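Local coordinates for protein N-acetyl-beta-D glucosaminidase (Rhizomucor miehei CAU432, PDB 4ZM6) that probably removes terminal N-acetylhexosamine units as a family 3 glycoside hydrolase and also carries a GCN5-related glucosamine N-acetyltransferase region that binds acetyl-CoA, at residues 414-419 with 426-431; 599-604 with 652-657. All coordinates share one frame; numbering follows the deposited sequence.

Interaction 1 comes first along the chain and closes before interaction 2 opens. Their centres are about 54 Å apart, on opposite sides of the chain's centre, and their nearest atoms are about 39 Å apart, with no secondary-structure element in common. Interaction 1 lays helix 413-422 against strand 426-431, an outermost strand of a mixed six-stranded sheet. Interaction 2 ties strand 594-605, central in the five-stranded sheet of the acetyltransferase region, to the loop between strands 646-649 and 660-661. The two contacts thus lie in separate sheets, the first apolar and aromatic, the second amide to backbone, and the loop of interaction 2 also meets strand 830-836 of the second acetyltransferase-like range.

Interaction 1 (414-419 with 426-431); sequences SFHASL and LEYIIY
His-416 of helix 413-422 and Tyr-428 form an offset stack in which CD1 of Tyr-428 lies over one face of the imidazole, with centroids 4.3 Å apart and planes inclined by 18°. The displacement is clear in the atoms: CD1 of Tyr-428 is 3.3 Å from CG of His-416, toward the rim of the imidazole, while the ND1 side of the imidazole reaches back to CB of the tyrosine. The methylene joins in as well, because CB of His-416 stands over the tyrosine face in a CH-pi contact, 3.8 Å from the ring centroid. Leu-426 supplies the second large patch of buried surface. With CG anti to the backbone N (chi1 -176°), it directs CD2 to the helix, where that methyl lies 3.7 Å from ND1 of His-416 and equally close to CB of Leu-419. The two leucine side chains cross at about a right angle. Helix and strand run almost exactly antiparallel, as the helix-to-strand half of a beta-alpha-beta crossover from the adjacent, parallel strand 392-397. Backbone hydrogen bonds join strand 426-431 to that strand, from which Phe-394 meets both Tyr-428 and Leu-419. Across the two segments the contact rests on stacking and apolar packing alone, so adhesion comes from ring overlap and methyl contacts, with little of the directional constraint that hydrogen bonds would impose.

Interaction 2 (599-604 with 652-657); sequences ATQIVV and TYPRFF
The side-chain amide of Gln-601 reaches from strand 594-605 to the backbone of loop 652-657, where NE2 donates a hydrogen bond to the carbonyl O of Tyr-653 over 3.2 Å. The bond is nearly straight at the hydrogen (173°) and lies in the glutamine's amide plane, yet the donor stands above the plane of the carbonyl, well off its lone pairs. Beside it, OE1 of Gln-601 lies 3.6 Å from CD of Pro-654, the residue that follows a cis peptide bond. Beyond CG the glutamine chain is extended, which carries the amide from the strand to the loop. This strand is the middle one of the five-stranded mixed sheet in the GNAT-type acetyltransferase region, and the Gln-601 side chain is about 11 Å from the bound acetyl-CoA. Two further bonds hold the amide itself: NE2 also bonds Gln-612 on the adjacent strand, while OE1 accepts from the backbone N of Lys-580. In the next layer out, Gln-612 bonds the hydroxyl of Thr-652. On the loop side, Arg-655 grips the carbonyl O of Thr-652 side-on, with NE at 2.8 Å and NH2 at 2.9 Å, and its NH1 forms a salt bridge with Asp-834.

Interaction 1 (414-419 with 426-431)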
loop_
_atom_site.group_PDB
_atom_site.type_symbol
_atom_site.label_atom_id
_atom_site.label_comp_id
_atom_site.label_asym_id
_atom_site.label_seq_id
_atom_site.Cartn_x
_atom_site.Cartn_y
_atom_site.Cartn_z
ATOM N N SER A 414 -18.873 -3.031 -39.762
ATOM C CA SER A 414 -19.228 -1.824 -39.025
ATOM C C SER A 414 -18.166 -0.747 -39.265
ATOM O O SER A 414 -18.487 0.424 -39.460
ATOM C CB SER A 414 -19.381 -2.119 -37.531
ATOM O OG SER A 414 -18.282 -2.859 -37.033
ATOM N N PHE A 415 -16.900 -1.152 -39.265
ATOM C CA PHE A 415 -15.818 -0.252 -39.634
ATOM C C PHE A 415 -16.154 0.343 -41.000
ATOM O O PHE A 415 -16.144 1.557 -41.165
ATOM C CB PHE A 415 -14.474 -1.004 -39.674
ATOM C CG PHE A 415 -13.269 -0.147 -39.366
ATOM C CD1 PHE A 415 -12.880 0.874 -40.220
ATOM C CD2 PHE A 415 -12.504 -0.387 -38.235
ATOM C CE1 PHE A 415 -11.763 1.646 -39.946
ATOM C CE2 PHE A 415 -11.390 0.379 -37.952
ATOM C CZ PHE A 415 -11.017 1.399 -38.810
ATOM N N HIS A 416 -16.481 -0.525 -41.957
ATOM C CA HIS A 416 -16.846 -0.116 -43.318
ATOM C C HIS A 416 -17.980 0.893 -43.318
ATOM O O HIS A 416 -17.872 1.947 -43.932
ATOM C CB HIS A 416 -17.238 -1.335 -44.166
ATOM C CG HIS A 416 -17.737 -0.989 -45.535
ATOM N ND1 HIS A 416 -16.962 -0.329 -46.465
ATOM C CD2 HIS A 416 -18.929 -1.219 -46.134
ATOM C CE1 HIS A 416 -17.655 -0.162 -47.575
ATOM N NE2 HIS A 416 -18.851 -0.694 -47.402
ATOM N N ALA A 417 -19.060 0.564 -42.620
ATOM C CA ALA A 417 -20.201 1.473 -42.464
ATOM C C ALA A 417 -19.772 2.853 -41.970
ATOM O O ALA A 417 -20.192 3.880 -42.507
ATOM C CB ALA A 417 -21.212 0.876 -41.500
ATOM N N SER A 418 -18.937 2.872 -40.961
ATOM C CA SER A 418 -18.555 4.106 -40.356
ATOM C C SER A 418 -17.668 4.909 -41.243
ATOM O O SER A 418 -17.650 6.099 -41.159
ATOM C CB SER A 418 -17.885 3.850 -39.019
ATOM O OG SER A 418 -18.812 3.393 -38.073
ATOM N N LEU A 419 -16.915 4.253 -42.092
ATOM C CA LEU A 419 -16.069 4.958 -43.032
ATOM C C LEU A 419 -16.896 5.644 -44.087
ATOM O O LEU A 419 -16.570 6.692 -44.569
ATOM C CB LEU A 419 -15.211 3.957 -43.743
ATOM C CG LEU A 419 -13.990 3.590 -42.979
ATOM C CD1 LEU A 419 -13.289 2.513 -43.743
ATOM C CD2 LEU A 419 -13.149 4.824 -42.907
ATOM N N LEU A 426 -14.552 4.661 -51.803
ATOM C CA LEU A 426 -13.998 3.708 -50.861
ATOM C C LEU A 426 -14.091 2.281 -51.392
ATOM O O LEU A 426 -15.130 1.885 -51.917
ATOM C CB LEU A 426 -14.781 3.816 -49.547
ATOM C CG LEU A 426 -14.341 2.972 -48.347
ATOM C CD1 LEU A 426 -13.027 3.486 -47.781
ATOM C CD2 LEU A 426 -15.421 2.983 -47.280
ATOM N N GLU A 427 -13.007 1.517 -51.243
ATOM C CA GLU A 427 -13.004 0.092 -51.576
ATOM C C GLU A 427 -12.765 -0.760 -50.329
ATOM O O GLU A 427 -11.766 -0.583 -49.627
ATOM C CB GLU A 427 -11.933 -0.212 -52.620
ATOM C CG GLU A 427 -11.960 -1.649 -53.125
ATOM C CD GLU A 427 -11.126 -1.851 -54.373
ATOM O OE1 GLU A 427 -11.378 -2.842 -55.100
ATOM O OE2 GLU A 427 -10.226 -1.020 -54.621
ATOM N N TYR A 428 -13.618 -1.728 -50.117
ATOM C CA TYR A 428 -13.538 -2.529 -48.942
ATOM C C TYR A 428 -13.303 -3.947 -49.362
ATOM O O TYR A 428 -14.088 -4.542 -50.053
ATOM C CB TYR A 428 -14.832 -2.354 -48.190
ATOM C CG TYR A 428 -15.140 -3.300 -47.087
ATOM C CD1 TYR A 428 -16.414 -3.717 -46.905
ATOM C CD2 TYR A 428 -14.192 -3.725 -46.203
ATOM C CE1 TYR A 428 -16.750 -4.546 -45.898
ATOM C CE2 TYR A 428 -14.525 -4.572 -45.186
ATOM C CZ TYR A 428 -15.818 -4.973 -45.059
ATOM O OH TYR A 428 -16.232 -5.809 -44.082
ATOM N N ILE A 429 -12.171 -4.464 -48.952
ATOM C CA ILE A 429 -11.745 -5.829 -49.252
ATOM C C ILE A 429 -11.402 -6.541 -47.963
ATOM O O ILE A 429 -10.652 -6.017 -47.143
ATOM C CB ILE A 429 -10.484 -5.849 -50.141
ATOM C CG1 ILE A 429 -10.799 -5.278 -51.526
ATOM C CG2 ILE A 429 -9.931 -7.265 -50.261
ATOM C CD1 ILE A 429 -9.572 -4.923 -52.338
ATOM N N ILE A 430 -11.932 -7.746 -47.802
ATOM C CA ILE A 430 -11.566 -8.608 -46.683
ATOM C C ILE A 430 -10.478 -9.586 -47.153
ATOM O O ILE A 430 -10.754 -10.542 -47.875
ATOM C CB ILE A 430 -12.804 -9.336 -46.132
ATOM C CG1 ILE A 430 -13.853 -8.295 -45.719
ATOM C CG2 ILE A 430 -12.424 -10.236 -44.965
ATOM C CD1 ILE A 430 -15.196 -8.874 -45.338
ATOM N N TYR A 431 -9.238 -9.313 -46.753
ATOM C CA TYR A 431 -8.078 -10.104 -47.173
ATOM C C TYR A 431 -7.859 -11.303 -46.255
ATOM O O TYR A 431 -8.140 -11.243 -45.057
ATOM C CB TYR A 431 -6.805 -9.237 -47.230
ATOM C CG TYR A 431 -6.294 -8.742 -45.885
ATOM C CD1 TYR A 431 -6.748 -7.545 -45.340
ATOM C CD2 TYR A 431 -5.349 -9.468 -45.163
ATOM C CE1 TYR A 431 -6.291 -7.091 -44.115
ATOM C CE2 TYR A 431 -4.885 -9.022 -43.938
ATOM C CZ TYR A 431 -5.359 -7.832 -43.416
ATOM O OH TYR A 431 -4.904 -7.377 -42.197
#

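Interaction 2 (599-604 with 652-657)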
loop_
_atom_site.group_PDB
_atom_site.type_symbol
_atom_site.label_atom_id
_atom_site.label_comp_id
_atom_site.label_asym_id
_atom_site.label_seq_id
_atom_site.Cartn_x
_atom_site.Cartn_y
_atom_site.Cartn_z
ATOM N N ALA A 599 -11.365 17.183 -1.548
ATOM C CA ALA A 599 -11.480 16.965 -0.106
ATOM C C ALA A 599 -12.545 15.918 0.163
ATOM O O ALA A 599 -13.483 15.767 -0.615
ATOM C CB ALA A 599 -11.833 18.258 0.596
ATOM N N THR A 600 -12.428 15.254 1.308
ATOM C CA THR A 600 -13.081 13.969 1.534
ATOM C C THR A 600 -13.060 13.582 3.018
ATOM O O THR A 600 -12.038 13.713 3.684
ATOM C CB THR A 600 -12.385 12.875 0.687
ATOM O OG1 THR A 600 -13.088 12.710 -0.543
ATOM C CG2 THR A 600 -12.329 11.523 1.397
ATOM N N GLN A 601 -14.192 13.096 3.517
ATOM C CA GLN A 601 -14.284 12.585 4.882
ATOM C C GLN A 601 -15.277 11.430 4.951
ATOM O O GLN A 601 -16.110 11.268 4.057
ATOM C CB GLN A 601 -14.647 13.709 5.873
ATOM C CG GLN A 601 -16.107 14.145 5.946
ATOM C CD GLN A 601 -16.413 14.946 7.213
ATOM O OE1 GLN A 601 -15.532 15.205 8.037
ATOM N NE2 GLN A 601 -17.672 15.336 7.375
ATOM N N ILE A 602 -15.164 10.617 5.998
ATOM C CA ILE A 602 -16.077 9.496 6.217
ATOM C C ILE A 602 -16.679 9.612 7.612
ATOM O O ILE A 602 -15.957 9.755 8.599
ATOM C CB ILE A 602 -15.369 8.133 6.052
ATOM C CG1 ILE A 602 -15.032 7.890 4.582
ATOM C CG2 ILE A 602 -16.247 6.994 6.564
ATOM C CD1 ILE A 602 -14.097 6.720 4.350
ATOM N N VAL A 603 -18.005 9.543 7.672
ATOM C CA VAL A 603 -18.754 9.702 8.912
ATOM C C VAL A 603 -19.693 8.516 9.074
ATOM O O VAL A 603 -20.190 7.973 8.090
ATOM C CB VAL A 603 -19.564 11.018 8.889
ATOM C CG1 VAL A 603 -20.641 11.036 9.966
ATOM C CG2 VAL A 603 -18.632 12.206 9.054
ATOM N N VAL A 604 -19.932 8.116 10.318
ATOM C CA VAL A 604 -20.857 7.028 10.614
ATOM C C VAL A 604 -22.241 7.575 10.994
ATOM O O VAL A 604 -22.358 8.416 11.884
ATOM C CB VAL A 604 -20.315 6.147 11.751
ATOM C CG1 VAL A 604 -21.289 5.024 12.055
ATOM C CG2 VAL A 604 -18.949 5.586 11.380
ATOM N N THR A 652 -21.597 17.483 5.897
ATOM C CA THR A 652 -22.378 17.968 7.026
ATOM C C THR A 652 -21.488 18.844 7.923
ATOM O O THR A 652 -21.603 20.073 7.893
ATOM C CB THR A 652 -22.983 16.795 7.819
ATOM O OG1 THR A 652 -21.967 15.826 8.073
ATOM C CG2 THR A 652 -24.094 16.129 7.030
ATOM N N TYR A 653 -20.586 18.215 8.681
ATOM C CA TYR A 653 -19.683 18.933 9.585
ATOM C C TYR A 653 -18.315 18.248 9.674
ATOM O O TYR A 653 -18.246 17.064 10.005
ATOM C CB TYR A 653 -20.295 19.006 10.994
ATOM C CG TYR A 653 -19.771 20.168 11.824
ATOM C CD1 TYR A 653 -18.520 20.109 12.433
ATOM C CD2 TYR A 653 -20.523 21.331 11.977
ATOM C CE1 TYR A 653 -18.036 21.171 13.176
ATOM C CE2 TYR A 653 -20.048 22.398 12.716
ATOM C CZ TYR A 653 -18.809 22.315 13.318
ATOM O OH TYR A 653 -18.334 23.376 14.058
ATOM N N PRO A 654 -17.218 18.977 9.383
ATOM C CA PRO A 654 -17.113 20.344 8.856
ATOM C C PRO A 654 -17.522 20.418 7.389
ATOM O O PRO A 654 -17.837 19.391 6.786
ATOM C CB PRO A 654 -15.622 20.675 9.009
ATOM C CG PRO A 654 -14.931 19.360 9.040
ATOM C CD PRO A 654 -15.894 18.403 9.687
ATOM N N ARG A 655 -17.493 21.616 6.810
ATOM C CA ARG A 655 -18.148 21.835 5.528
ATOM C C ARG A 655 -17.783 23.140 4.851
ATOM O O ARG A 655 -17.753 24.184 5.490
ATOM C CB ARG A 655 -19.662 21.808 5.751
ATOM C CG ARG A 655 -20.494 22.382 4.616
ATOM C CD ARG A 655 -21.808 22.964 5.100
ATOM N NE ARG A 655 -22.420 22.162 6.154
ATOM C CZ ARG A 655 -23.523 22.515 6.805
ATOM N NH1 ARG A 655 -24.164 23.643 6.496
ATOM N NH2 ARG A 655 -23.997 21.727 7.760
ATOM N N PHE A 656 -17.532 23.066 3.543
ATOM C CA PHE A 656 -17.550 24.245 2.676
ATOM C C PHE A 656 -18.967 24.467 2.153
ATOM O O PHE A 656 -19.500 25.567 2.238
ATOM C CB PHE A 656 -16.623 24.061 1.486
ATOM C CG PHE A 656 -15.186 23.835 1.853
ATOM C CD1 PHE A 656 -14.393 24.889 2.277
ATOM C CD2 PHE A 656 -14.617 22.577 1.735
ATOM C CE1 PHE A 656 -13.062 24.686 2.595
ATOM C CE2 PHE A 656 -13.287 22.367 2.048
ATOM C CZ PHE A 656 -12.507 23.423 2.481
ATOM N N PHE A 657 -19.559 23.406 1.601
ATOM C CA PHE A 657 -20.920 23.433 1.058
ATOM C C PHE A 657 -21.683 22.166 1.471
ATOM O O PHE A 657 -21.082 21.095 1.596
ATOM C CB PHE A 657 -20.883 23.510 -0.471
ATOM C CG PHE A 657 -20.028 24.627 -1.020
ATOM C CD1 PHE A 657 -20.281 25.951 -0.682
ATOM C CD2 PHE A 657 -18.990 24.357 -1.907
ATOM C CE1 PHE A 657 -19.498 26.977 -1.198
ATOM C CE2 PHE A 657 -18.207 25.379 -2.426
ATOM C CZ PHE A 657 -18.463 26.691 -2.075
#